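Local structure of aldehyde dehydrogenase family protein (Pseudomonas syringae pv. tomato, 6X9L) at residues V44-V48 / P188-L192; L266-F272 / V299-R303; R285-Q289 / L330-A334; V319-P323 / H367-Y372; K355-P361 / R374-E380. The protein oxidises long-chain aliphatic aldehydes such as octanal, with NAD as the bound coenzyme, as a member of the aldehyde dehydrogenase family. The protein carries 1 engineered substitution. All coordinates share one frame; numbering follows the deposited sequence.

In the fold
Contacts 2 and 5 belong to the same seven-stranded sheet. Contact 2 joins the ends of two adjacent parallel strands, whereas contact 5 pairs antiparallel strands at one margin. Contacts 3 and 4 are loop-to-loop and touch each other through Leu-330 with Val-319 and Ile-333 with Phe-371; contact 4 also packs Val-320 on Pro-375 of contact 5. Contact 1 lies on the nucleotide-binding side and touches none of the others; its centre is about 46 Å from that of contact 2. Contacts 1, 2 and 3 are buried, contacts 4 and 5 partly so. Contact 1 is purely apolar, contact 2 adds water bridges, contact 3 relies on a glutamine amide, contact 4 on ring packing and contact 5 on backbone bonds.

Contact 1 of 5, residues V44-V48 / P188-L192; sequences VVAHV and PLSAL
Val-48 meets Pro-188 and Leu-189 where the antiparallel hairpin of strands 33-38 and 43-49 packs on helix 188-201, the helix that follows strand 178-182 in the Rossmann-like nucleotide-binding domain. The short axes of strand 44-48 and helix 188-192 run at 71° to each other and approach to 10.1 Å, a separation bridged by apolar side chains. Val-48 and Pro-188 cross at about a right angle, and both valine methyls straddle the proline's outer carbon: Pro-188 CG is 4.0 Å from Val-48 CG1 and 4.1 Å from Val-48 CG2. Leu-189 comes in at a slant instead. Its outstretched second torsion (chi2 -177°) carries Leu-189 CD1 straight on along the side chain to Val-45, 4.4 Å from Val-45 CG2, while the other branch turns to the middle of the strand and puts Leu-189 CD2 4.4 Å from Ala-46 CB. That same Leu-189 CD2 also touches Val-48. Leu-102 of helix 93-104 lies against both Val-45 and Leu-189, and Val-36 of the partner strand reaches Pro-188, so the hairpin and two helices share one apolar layer. Pro-188 lies about 6 Å, side chain to side chain, from the NAD-binding Glu-185. One helical turn on, Leu-192 completes the seat of Val-48, its CD1 4.2 Å from Val-48 CG1.

Contact 2 of 5, residues L266-F272 / V299-R303; sequences LLPDADF and VPRNR
Phe-272 packing against Val-299, Pro-300 and Arg-303 makes this a largely apolar contact across the end of a beta-alpha-beta crossover: strand 263-266, helix 272-284 and strand 296-300 follow one another, and the two strands are parallel neighbours in the sheet. At the strand ends the CA atoms of Leu-266 and Val-299 are 5.1 Å apart, and their side chains lie alongside each other pointing the same way, with Leu-266 CD2 3.8 Å from Val-299 CG1. The type I turn from Leu-267 to Ala-270 then lifts the chain over Pro-300, and Pro-268 CG comes to 4.4 Å from Pro-300 CG. Asp-271 takes the N-cap position, immediately before Phe-272. The phenylalanine ring offers its edge to the strand: Pro-300 CD lies near the ring plane, 3.4 Å from Phe-272 CZ, and Val-299 CG1 is 4.1 Å from Phe-272 CE2. Arg-303 CB lies over one ring face, toward the rim. Bends at chi2 (-71°) and chi3 bring the guanidinium beside the CG-CD1 rim, with Arg-303 NH2 3.4 Å from Phe-272 CD1, and turn one guanidinium face to Phe-272 CG; the two planes are 47° apart. A water in the guanidinium plane accepts from Arg-303 NE at 2.9 Å and donates to Pro-268 O. A second water accepts from Arg-303 NH2 and, weakly, from Phe-272 N, while NH1 forms a salt bridge with Glu-306. Helix 304-316 covers Phe-272 and Val-299 through Val-307, and Tyr-402 of strand 396-402 lies against both prolines.

Contact 3 of 5, residues R285-Q289 / L330-A334; sequences RNVGQ and LGPIA
Val-287 and Leu-330 bring their CA atoms to 5.8 Å where two irregular loops meet. In the first, Asn-286, Val-287 and Gly-288 all have positive phi, a tight left-handed turn that points Val-287 at the other loop. The side chains of Val-287 and Ile-333 cross at about a right angle, with Val-287 CG2 3.8 Å from Ile-333 CD1, while Leu-330 CD2 lies 3.9 Å from Val-287 N. Gln-289 spans the polar part with a chain extended beyond CG. Gln-289 OE1 accepts from Ala-334 N (2.6 Å, 147° at the hydrogen) in the carbonyl plane, on a lone pair. Gln-289 NE2 donates to Asn-286 O at 3.2 Å from above that carbonyl's plane, and Gln-289 N reaches the same oxygen from the opposite face. NE2 also gives a hydrogen to a water that bonds to Pro-332 O, so both ends of the amide are held and its rotation is fixed. In return, Asn-286 ND2 donates to Gln-289 O, 2.8 Å away, and to Asn-159 O. Asn-159, Arg-285 and the engineered Ala-291 line the octanal pocket, and Trp-158 of the NAD site touches Gln-289 and Ala-334: these loops back the aldehyde dehydrogenase active site.

Contact 4 of 5, residues V319-P323 / H367-Y372; sequences VVGDP and HEQGFY
His-367 lays its imidazole over the backbone of Gly-321, opening a contact between two loops that carry no regular helix or strand. The CA of Gly-321 sits 3.8 Å from the centroid of the His-367 ring, 30° off the ring normal, a CH-pi contact over the face. The first torsion of His-367 (chi1 -61°) sets CG anti to its own carbonyl carbon and directs the ring across the gap, where CE1 comes to 3.3 Å from Val-320 O. The chain then swings away from 319-323 until Gly-370, whose N donates to Glu-42. Phe-371 is the centre of an inverse gamma turn, with Tyr-372 N weakly bonded to Gly-370 O; Phe-371 O probably accepts from Ile-333 N. The turn brings the chain back, and Tyr-372 aims at the first loop. The phenol is presented edge-on: Gly-321 O lies in the ring plane, 3.1 Å from Tyr-372 CE1, and Val-320 CG1 flanks the same edge at 4.0 Å from Tyr-372 CD1. At the far end Tyr-372 OH passes Asp-322 and Pro-323, being 3.6 Å from Asp-322 CA and equally far from Pro-323 CD. His-367 CB lies over one face of Tyr-372, toward its rim, so the two side chains touch while both reach Gly-321. The result is a glycine backbone packed by two aromatic side chains, joining the loop before helix 336-351 to the one before strand 376-379, away from the ligand sites.

Contact 5 of 5, residues K355-P361 / R374-E380; sequences KLVCGGP and RPTVFSE
Lys-355 to Cys-358 pair with Val-377 to Ser-379 as an antiparallel ladder at one margin of the seven-stranded sheet, interrupted by a classic beta bulge. Lys-355 and Ser-379 form a hydrogen-bonded pair, in which Ser-379 N donates to Lys-355 O at 2.9 Å. Leu-356 with Phe-378 is a non-hydrogen-bonded pair, with Leu-356 CD1 3.6 Å from Phe-378 CE1 on the side packed by Ile-350 of helix 336-351. In the bulge both Val-357 and Cys-358 face Val-377: their amides give weak bonds to Val-377 O, and Val-377 N donates to Cys-358 O at 3.2 Å. Here Val-357 and Cys-358 lean on helix 304-316, where Glu-308 holds Lys-355 NZ in a salt bridge and bonds Ser-379 OG.

Beyond the strands, Arg-374 lies along Gly-359 to Pro-361. Arg-374 CB is 3.9 Å from Gly-360 O, which CG also faces, and Arg-374 CD is 3.6 Å from both Pro-361 O and Gly-360 O. A bend at chi3 (61°) then turns the guanidinium flat over the backbone, with NE near Gly-359 C and Gly-360 N and CZ over Gly-359. At the tip Arg-374 NH1 donates to Pro-361 O (2.8 Å, 146° at the hydrogen), a partner in the guanidinium plane, whereas NH2 lies near Gly-359 O at an angle too poor for a bond. Thr-376 ties Gly-360 to the strand: Thr-376 OG1 donates to Arg-374 O and accepts from Gly-360 N at 3.2 Å.

Contact 1 of 5, residues V44-V48 / P188-L192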
# COMPACT_ATOMS: atom_id res chain seq x y z
N VAL A 44 -38.45 7.04 9.39
CA VAL A 44 -37.30 7.82 9.82
C VAL A 44 -37.37 7.96 11.33
O VAL A 44 -38.40 8.36 11.89
CB VAL A 44 -37.24 9.19 9.12
CG1 VAL A 44 -38.15 9.26 7.92
CG2 VAL A 44 -37.51 10.33 10.11
N VAL A 45 -36.30 7.56 12.00
CA VAL A 45 -36.25 7.55 13.45
C VAL A 45 -35.34 8.62 14.00
O VAL A 45 -35.21 8.74 15.22
CB VAL A 45 -35.82 6.16 13.97
CG1 VAL A 45 -36.85 5.12 13.58
CG2 VAL A 45 -34.47 5.77 13.39
N ALA A 46 -34.72 9.42 13.14
CA ALA A 46 -33.76 10.40 13.62
C ALA A 46 -33.11 11.07 12.42
O ALA A 46 -33.23 10.62 11.28
CB ALA A 46 -32.70 9.75 14.52
N HIS A 47 -32.43 12.18 12.71
CA HIS A 47 -31.67 12.91 11.73
C HIS A 47 -30.27 13.14 12.27
O HIS A 47 -30.05 13.17 13.48
CB HIS A 47 -32.30 14.26 11.40
CG HIS A 47 -33.64 14.15 10.76
ND1 HIS A 47 -34.77 13.80 11.47
CD2 HIS A 47 -34.04 14.36 9.49
CE1 HIS A 47 -35.81 13.78 10.65
NE2 HIS A 47 -35.39 14.12 9.44
N VAL A 48 -29.33 13.31 11.35
CA VAL A 48 -27.96 13.66 11.68
C VAL A 48 -27.48 14.68 10.66
O VAL A 48 -28.05 14.83 9.58
CB VAL A 48 -27.05 12.43 11.70
CG1 VAL A 48 -27.61 11.40 12.65
CG2 VAL A 48 -26.92 11.86 10.31
N PRO A 188 -25.43 5.84 11.25
CA PRO A 188 -24.71 6.87 12.01
C PRO A 188 -24.97 6.85 13.51
O PRO A 188 -24.21 7.44 14.27
CB PRO A 188 -25.24 8.16 11.40
CG PRO A 188 -26.67 7.80 11.10
CD PRO A 188 -26.66 6.36 10.65
N LEU A 189 -26.04 6.18 13.95
CA LEU A 189 -26.47 6.32 15.34
C LEU A 189 -25.48 5.65 16.30
O LEU A 189 -25.19 6.20 17.38
CB LEU A 189 -27.87 5.74 15.51
CG LEU A 189 -28.84 6.34 14.51
CD1 LEU A 189 -30.26 5.81 14.73
CD2 LEU A 189 -28.77 7.86 14.55
N SER A 190 -24.98 4.47 15.95
CA SER A 190 -24.06 3.77 16.83
C SER A 190 -22.71 4.46 16.86
O SER A 190 -22.06 4.54 17.91
CB SER A 190 -23.93 2.30 16.40
OG SER A 190 -23.45 2.13 15.06
N ALA A 191 -22.28 5.01 15.72
CA ALA A 191 -21.09 5.87 15.73
C ALA A 191 -21.27 7.04 16.69
O ALA A 191 -20.33 7.41 17.41
CB ALA A 191 -20.80 6.35 14.30
N LEU A 192 -22.47 7.64 16.74
CA LEU A 192 -22.72 8.72 17.69
C LEU A 192 -22.48 8.27 19.12
O LEU A 192 -21.87 9.01 19.90
CB LEU A 192 -24.15 9.24 17.53
CG LEU A 192 -24.45 10.17 16.36
CD1 LEU A 192 -25.92 10.56 16.39
CD2 LEU A 192 -23.56 11.41 16.39

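Contact 2 of 5, residues L266-F272 / V299-R303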
# COMPACT_ATOMS: atom_id res chain seq x y z
N LEU A 266 -16.77 -27.88 -0.61
CA LEU A 266 -16.94 -29.14 0.09
C LEU A 266 -16.17 -30.21 -0.69
O LEU A 266 -16.55 -30.57 -1.81
CB LEU A 266 -18.42 -29.49 0.25
CG LEU A 266 -19.13 -28.66 1.34
CD1 LEU A 266 -18.89 -27.13 1.18
CD2 LEU A 266 -20.62 -28.97 1.39
N LEU A 267 -15.07 -30.68 -0.10
CA LEU A 267 -14.29 -31.77 -0.66
C LEU A 267 -15.08 -33.08 -0.55
O LEU A 267 -15.95 -33.22 0.31
CB LEU A 267 -12.96 -31.87 0.09
CG LEU A 267 -12.04 -30.66 -0.07
CD1 LEU A 267 -10.91 -30.72 0.89
CD2 LEU A 267 -11.50 -30.55 -1.49
N PRO A 268 -14.79 -34.05 -1.42
CA PRO A 268 -15.64 -35.25 -1.50
C PRO A 268 -15.73 -36.05 -0.20
O PRO A 268 -16.72 -36.76 0.01
CB PRO A 268 -14.97 -36.08 -2.60
CG PRO A 268 -14.21 -35.11 -3.41
CD PRO A 268 -13.78 -34.01 -2.49
N ASP A 269 -14.71 -35.95 0.65
CA ASP A 269 -14.68 -36.73 1.90
C ASP A 269 -15.37 -36.00 3.04
O ASP A 269 -15.24 -36.44 4.15
CB ASP A 269 -13.25 -37.09 2.26
CG ASP A 269 -12.41 -35.91 2.69
OD1 ASP A 269 -12.84 -34.80 2.47
OD2 ASP A 269 -11.35 -36.12 3.25
N ALA A 270 -16.09 -34.93 2.76
CA ALA A 270 -16.75 -34.16 3.83
C ALA A 270 -18.06 -34.79 4.25
O ALA A 270 -18.64 -35.46 3.45
CB ALA A 270 -16.96 -32.74 3.40
N ASP A 271 -18.50 -34.56 5.48
CA ASP A 271 -19.80 -35.09 5.95
C ASP A 271 -20.85 -34.09 5.46
O ASP A 271 -21.23 -33.24 6.22
CB ASP A 271 -19.77 -35.23 7.46
CG ASP A 271 -21.08 -35.70 8.07
OD1 ASP A 271 -21.96 -36.09 7.33
OD2 ASP A 271 -21.17 -35.67 9.29
N PHE A 272 -21.41 -34.35 4.29
CA PHE A 272 -22.31 -33.40 3.61
C PHE A 272 -23.51 -33.05 4.48
O PHE A 272 -23.83 -31.90 4.58
CB PHE A 272 -22.66 -33.93 2.23
CG PHE A 272 -21.61 -33.61 1.19
CD1 PHE A 272 -20.50 -34.41 1.05
CD2 PHE A 272 -21.72 -32.49 0.40
CE1 PHE A 272 -19.53 -34.11 0.12
CE2 PHE A 272 -20.76 -32.20 -0.54
CZ PHE A 272 -19.66 -33.01 -0.68
N VAL A 299 -19.32 -27.96 -4.77
CA VAL A 299 -19.60 -29.31 -4.28
C VAL A 299 -19.53 -30.29 -5.44
O VAL A 299 -19.72 -29.91 -6.61
CB VAL A 299 -20.99 -29.39 -3.61
CG1 VAL A 299 -21.04 -28.51 -2.37
CG2 VAL A 299 -22.08 -28.96 -4.58
N PRO A 300 -19.23 -31.56 -5.15
CA PRO A 300 -19.15 -32.59 -6.20
C PRO A 300 -20.47 -32.78 -6.93
O PRO A 300 -21.54 -32.83 -6.32
CB PRO A 300 -18.77 -33.86 -5.43
CG PRO A 300 -18.13 -33.37 -4.18
CD PRO A 300 -18.81 -32.08 -3.83
N ARG A 301 -20.39 -32.91 -8.26
CA ARG A 301 -21.61 -32.96 -9.06
C ARG A 301 -22.53 -34.07 -8.59
O ARG A 301 -23.73 -33.88 -8.39
CB ARG A 301 -21.28 -33.13 -10.54
CG ARG A 301 -22.49 -33.06 -11.48
CD ARG A 301 -22.05 -32.82 -12.93
NE ARG A 301 -22.06 -31.40 -13.29
CZ ARG A 301 -20.98 -30.64 -13.44
NH1 ARG A 301 -19.77 -31.16 -13.26
NH2 ARG A 301 -21.09 -29.35 -13.77
N ASN A 302 -21.96 -35.26 -8.39
CA ASN A 302 -22.75 -36.41 -7.96
C ASN A 302 -23.32 -36.20 -6.55
O ASN A 302 -23.98 -37.09 -6.01
CB ASN A 302 -21.90 -37.67 -7.99
CG ASN A 302 -20.78 -37.63 -6.98
OD1 ASN A 302 -20.33 -36.56 -6.57
ND2 ASN A 302 -20.32 -38.81 -6.58
N ARG A 303 -23.04 -35.06 -5.94
CA ARG A 303 -23.59 -34.76 -4.62
C ARG A 303 -24.53 -33.56 -4.63
O ARG A 303 -25.09 -33.22 -3.59
CB ARG A 303 -22.46 -34.54 -3.61
CG ARG A 303 -21.59 -35.79 -3.35
CD ARG A 303 -22.35 -36.87 -2.55
NE ARG A 303 -21.71 -37.14 -1.26
CZ ARG A 303 -22.37 -37.36 -0.14
NH1 ARG A 303 -23.70 -37.33 -0.14
NH2 ARG A 303 -21.73 -37.61 0.99
O HOH W 1 -18.79 -37.07 -1.30
O HOH W 2 -22.69 -37.29 3.67

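Contact 3 of 5, residues R285-Q289 / L330-A334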
# COMPACT_ATOMS: atom_id res chain seq x y z
N ARG A 285 -25.36 -15.26 7.29
CA ARG A 285 -25.12 -14.48 8.50
C ARG A 285 -25.25 -12.99 8.20
O ARG A 285 -24.80 -12.49 7.16
CB ARG A 285 -23.73 -14.79 9.06
CG ARG A 285 -23.36 -14.03 10.33
CD ARG A 285 -22.78 -14.93 11.45
NE ARG A 285 -21.53 -15.60 11.08
CZ ARG A 285 -21.40 -16.92 10.89
NH1 ARG A 285 -22.45 -17.74 11.02
NH2 ARG A 285 -20.22 -17.43 10.55
N ASN A 286 -25.89 -12.26 9.12
CA ASN A 286 -26.13 -10.84 8.93
C ASN A 286 -26.93 -10.62 7.64
O ASN A 286 -26.74 -9.65 6.91
CB ASN A 286 -24.82 -10.04 8.92
CG ASN A 286 -25.02 -8.55 9.25
OD1 ASN A 286 -25.76 -8.20 10.18
ND2 ASN A 286 -24.37 -7.68 8.49
N VAL A 287 -27.82 -11.58 7.36
CA VAL A 287 -28.70 -11.64 6.19
C VAL A 287 -27.89 -11.40 4.92
O VAL A 287 -28.29 -10.63 4.03
CB VAL A 287 -29.91 -10.68 6.36
CG1 VAL A 287 -29.47 -9.32 6.77
CG2 VAL A 287 -30.78 -10.63 5.11
N GLY A 288 -26.76 -12.10 4.80
CA GLY A 288 -25.90 -11.95 3.65
C GLY A 288 -25.17 -10.63 3.53
O GLY A 288 -24.47 -10.44 2.54
N GLN A 289 -25.31 -9.72 4.49
CA GLN A 289 -24.71 -8.39 4.34
C GLN A 289 -23.31 -8.40 4.96
O GLN A 289 -23.04 -7.81 6.01
CB GLN A 289 -25.60 -7.33 4.96
CG GLN A 289 -26.98 -7.22 4.30
CD GLN A 289 -27.94 -6.41 5.14
OE1 GLN A 289 -28.58 -5.47 4.66
NE2 GLN A 289 -28.04 -6.76 6.41
N LEU A 330 -32.83 -13.65 11.46
CA LEU A 330 -32.46 -12.63 10.49
C LEU A 330 -33.50 -11.52 10.52
O LEU A 330 -34.71 -11.79 10.56
CB LEU A 330 -32.34 -13.20 9.09
CG LEU A 330 -31.33 -14.34 8.92
CD1 LEU A 330 -31.15 -14.70 7.43
CD2 LEU A 330 -30.00 -13.99 9.57
N GLY A 331 -33.01 -10.28 10.53
CA GLY A 331 -33.84 -9.10 10.39
C GLY A 331 -33.98 -8.75 8.92
O GLY A 331 -33.80 -9.59 8.05
N PRO A 332 -34.33 -7.50 8.62
CA PRO A 332 -34.46 -7.10 7.22
C PRO A 332 -33.11 -6.74 6.61
O PRO A 332 -32.09 -6.58 7.30
CB PRO A 332 -35.39 -5.89 7.29
CG PRO A 332 -35.14 -5.31 8.65
CD PRO A 332 -34.82 -6.47 9.55
N ILE A 333 -33.10 -6.63 5.28
CA ILE A 333 -32.00 -5.95 4.62
C ILE A 333 -31.89 -4.58 5.27
O ILE A 333 -32.89 -4.03 5.76
CB ILE A 333 -32.23 -5.88 3.11
CG1 ILE A 333 -32.06 -7.26 2.52
CG2 ILE A 333 -31.23 -4.93 2.44
CD1 ILE A 333 -30.64 -7.77 2.68
N ALA A 334 -30.67 -4.04 5.31
CA ALA A 334 -30.36 -2.90 6.15
C ALA A 334 -31.01 -1.58 5.71
O ALA A 334 -31.17 -0.68 6.54
CB ALA A 334 -28.84 -2.71 6.21
O HOH W 3 -29.84 -6.08 8.75

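Contact 4 of 5, residues V319-P323 / H367-Y372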
# COMPACT_ATOMS: atom_id res chain seq x y z
N VAL A 319 -35.64 -18.20 10.98
CA VAL A 319 -36.70 -17.29 11.41
C VAL A 319 -36.31 -15.90 10.96
O VAL A 319 -35.30 -15.35 11.41
CB VAL A 319 -36.91 -17.35 12.93
CG1 VAL A 319 -38.03 -16.43 13.36
CG2 VAL A 319 -37.17 -18.79 13.37
N VAL A 320 -37.09 -15.33 10.04
CA VAL A 320 -36.91 -13.96 9.57
C VAL A 320 -38.04 -13.13 10.14
O VAL A 320 -39.22 -13.45 9.93
CB VAL A 320 -36.90 -13.86 8.05
CG1 VAL A 320 -36.63 -12.42 7.63
CG2 VAL A 320 -35.87 -14.81 7.46
N GLY A 321 -37.72 -12.07 10.86
CA GLY A 321 -38.79 -11.23 11.33
C GLY A 321 -38.30 -10.03 12.10
O GLY A 321 -37.20 -9.53 11.85
N ASP A 322 -39.13 -9.59 13.04
CA ASP A 322 -38.89 -8.37 13.79
C ASP A 322 -37.60 -8.46 14.59
O ASP A 322 -37.48 -9.33 15.46
CB ASP A 322 -40.08 -8.11 14.69
CG ASP A 322 -39.87 -6.93 15.61
OD1 ASP A 322 -39.01 -6.07 15.31
OD2 ASP A 322 -40.57 -6.87 16.65
N PRO A 323 -36.63 -7.57 14.35
CA PRO A 323 -35.37 -7.64 15.12
C PRO A 323 -35.55 -7.39 16.61
O PRO A 323 -34.64 -7.68 17.39
CB PRO A 323 -34.50 -6.55 14.47
CG PRO A 323 -35.28 -6.04 13.29
CD PRO A 323 -36.71 -6.37 13.52
N HIS A 367 -44.31 -9.93 6.69
CA HIS A 367 -43.54 -8.72 6.98
C HIS A 367 -43.51 -7.89 5.70
O HIS A 367 -42.46 -7.70 5.09
CB HIS A 367 -42.14 -9.05 7.44
CG HIS A 367 -42.10 -9.85 8.70
ND1 HIS A 367 -42.03 -11.23 8.70
CD2 HIS A 367 -42.15 -9.47 10.00
CE1 HIS A 367 -42.02 -11.66 9.95
NE2 HIS A 367 -42.08 -10.61 10.76
N GLU A 368 -44.69 -7.40 5.29
CA GLU A 368 -44.76 -6.56 4.10
C GLU A 368 -44.19 -5.17 4.36
O GLU A 368 -43.61 -4.57 3.45
CB GLU A 368 -46.21 -6.49 3.60
CG GLU A 368 -46.63 -7.69 2.73
CD GLU A 368 -46.90 -8.98 3.52
OE1 GLU A 368 -47.32 -8.90 4.70
OE2 GLU A 368 -46.70 -10.08 2.96
N GLN A 369 -44.33 -4.66 5.58
CA GLN A 369 -43.61 -3.45 5.98
C GLN A 369 -42.20 -3.82 6.46
O GLN A 369 -42.05 -4.70 7.31
CB GLN A 369 -44.39 -2.73 7.09
CG GLN A 369 -44.26 -1.24 7.06
CD GLN A 369 -44.41 -0.64 8.44
OE1 GLN A 369 -44.31 -1.34 9.44
NE2 GLN A 369 -44.64 0.67 8.50
N GLY A 370 -41.18 -3.16 5.92
CA GLY A 370 -39.81 -3.49 6.23
C GLY A 370 -39.12 -4.24 5.10
O GLY A 370 -39.73 -5.01 4.35
N PHE A 371 -37.81 -4.03 4.98
CA PHE A 371 -37.05 -4.54 3.84
C PHE A 371 -36.70 -6.00 3.97
O PHE A 371 -35.59 -6.43 3.67
CB PHE A 371 -35.80 -3.68 3.64
CG PHE A 371 -36.13 -2.24 3.41
CD1 PHE A 371 -37.02 -1.88 2.40
CD2 PHE A 371 -35.65 -1.26 4.26
CE1 PHE A 371 -37.38 -0.57 2.20
CE2 PHE A 371 -36.01 0.06 4.07
CZ PHE A 371 -36.88 0.40 3.03
N TYR A 372 -37.69 -6.79 4.38
CA TYR A 372 -37.47 -8.20 4.65
C TYR A 372 -37.31 -8.97 3.34
O TYR A 372 -38.19 -8.91 2.48
CB TYR A 372 -38.65 -8.73 5.47
CG TYR A 372 -38.73 -8.15 6.86
CD1 TYR A 372 -38.00 -8.72 7.91
CD2 TYR A 372 -39.52 -7.04 7.14
CE1 TYR A 372 -38.06 -8.20 9.19
CE2 TYR A 372 -39.59 -6.53 8.41
CZ TYR A 372 -38.86 -7.11 9.43
OH TYR A 372 -38.92 -6.58 10.68

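Contact 5 of 5, residues K355-P361 / R374-E380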
# COMPACT_ATOMS: atom_id res chain seq x y z
N LYS A 355 -31.30 -22.48 -11.33
CA LYS A 355 -32.36 -23.21 -10.65
C LYS A 355 -32.65 -22.53 -9.32
O LYS A 355 -31.74 -22.30 -8.52
CB LYS A 355 -31.96 -24.67 -10.42
CG LYS A 355 -33.02 -25.49 -9.71
CD LYS A 355 -32.44 -26.78 -9.19
CE LYS A 355 -33.40 -27.95 -9.33
NZ LYS A 355 -32.87 -29.16 -8.63
N LEU A 356 -33.92 -22.21 -9.09
CA LEU A 356 -34.37 -21.59 -7.84
C LEU A 356 -34.73 -22.71 -6.87
O LEU A 356 -35.85 -23.22 -6.86
CB LEU A 356 -35.56 -20.67 -8.10
CG LEU A 356 -36.07 -19.86 -6.91
CD1 LEU A 356 -35.02 -18.86 -6.47
CD2 LEU A 356 -37.38 -19.16 -7.23
N VAL A 357 -33.75 -23.10 -6.06
CA VAL A 357 -33.97 -24.17 -5.09
C VAL A 357 -34.99 -23.75 -4.05
O VAL A 357 -35.79 -24.57 -3.58
CB VAL A 357 -32.63 -24.56 -4.44
CG1 VAL A 357 -32.86 -25.57 -3.31
CG2 VAL A 357 -31.64 -25.08 -5.48
N CYS A 358 -34.96 -22.49 -3.65
CA CYS A 358 -35.84 -21.96 -2.61
C CYS A 358 -35.62 -20.46 -2.56
O CYS A 358 -34.70 -19.93 -3.20
CB CYS A 358 -35.55 -22.60 -1.26
SG CYS A 358 -34.10 -21.91 -0.48
N GLY A 359 -36.45 -19.77 -1.77
CA GLY A 359 -36.41 -18.31 -1.78
C GLY A 359 -37.08 -17.79 -3.04
O GLY A 359 -37.91 -18.45 -3.65
N GLY A 360 -36.67 -16.59 -3.46
CA GLY A 360 -37.26 -15.94 -4.60
C GLY A 360 -37.41 -14.45 -4.34
O GLY A 360 -36.96 -13.95 -3.31
N PRO A 361 -38.02 -13.72 -5.26
CA PRO A 361 -38.22 -12.28 -5.06
C PRO A 361 -39.44 -11.98 -4.19
O PRO A 361 -40.26 -12.85 -3.89
CB PRO A 361 -38.40 -11.74 -6.48
CG PRO A 361 -39.00 -12.84 -7.22
CD PRO A 361 -38.43 -14.12 -6.62
N ARG A 374 -36.29 -12.64 1.24
CA ARG A 374 -36.36 -14.09 1.45
C ARG A 374 -34.97 -14.71 1.30
O ARG A 374 -34.25 -14.38 0.36
CB ARG A 374 -37.32 -14.73 0.47
CG ARG A 374 -38.70 -14.10 0.49
CD ARG A 374 -39.49 -14.42 -0.78
NE ARG A 374 -39.73 -15.85 -0.97
CZ ARG A 374 -40.11 -16.37 -2.12
NH1 ARG A 374 -40.27 -15.58 -3.17
NH2 ARG A 374 -40.34 -17.68 -2.25
N PRO A 375 -34.56 -15.60 2.21
CA PRO A 375 -33.29 -16.34 2.02
C PRO A 375 -33.35 -17.20 0.77
O PRO A 375 -34.22 -18.06 0.64
CB PRO A 375 -33.20 -17.19 3.29
CG PRO A 375 -34.01 -16.45 4.30
CD PRO A 375 -35.16 -15.88 3.53
N THR A 376 -32.42 -16.96 -0.16
CA THR A 376 -32.53 -17.52 -1.50
C THR A 376 -31.33 -18.39 -1.84
O THR A 376 -30.18 -18.02 -1.55
CB THR A 376 -32.70 -16.41 -2.54
OG1 THR A 376 -33.85 -15.63 -2.20
CG2 THR A 376 -32.94 -17.00 -3.92
N VAL A 377 -31.62 -19.54 -2.46
CA VAL A 377 -30.62 -20.50 -2.89
C VAL A 377 -30.84 -20.82 -4.37
O VAL A 377 -31.95 -21.20 -4.78
CB VAL A 377 -30.64 -21.80 -2.05
CG1 VAL A 377 -29.66 -22.80 -2.60
CG2 VAL A 377 -30.28 -21.49 -0.62
N PHE A 378 -29.79 -20.64 -5.17
CA PHE A 378 -29.73 -21.05 -6.56
C PHE A 378 -28.81 -22.25 -6.70
O PHE A 378 -27.79 -22.36 -6.01
CB PHE A 378 -29.21 -19.91 -7.45
CG PHE A 378 -30.18 -18.80 -7.63
CD1 PHE A 378 -31.34 -19.01 -8.36
CD2 PHE A 378 -29.96 -17.55 -7.07
CE1 PHE A 378 -32.25 -17.98 -8.54
CE2 PHE A 378 -30.87 -16.52 -7.25
CZ PHE A 378 -32.02 -16.74 -7.98
N SER A 379 -29.15 -23.14 -7.62
CA SER A 379 -28.31 -24.29 -7.91
C SER A 379 -28.15 -24.43 -9.42
O SER A 379 -28.70 -23.64 -10.20
CB SER A 379 -28.89 -25.58 -7.31
OG SER A 379 -27.96 -26.63 -7.44
N GLU A 380 -27.33 -25.40 -9.81
CA GLU A 380 -26.98 -25.64 -11.24
C GLU A 380 -26.48 -24.32 -11.79
O GLU A 380 -26.85 -23.95 -12.89
CB GLU A 380 -28.15 -26.21 -12.04
CG GLU A 380 -28.32 -27.70 -11.88
CD GLU A 380 -29.65 -28.25 -12.33
OE1 GLU A 380 -30.40 -27.51 -13.00
OE2 GLU A 380 -29.95 -29.40 -12.00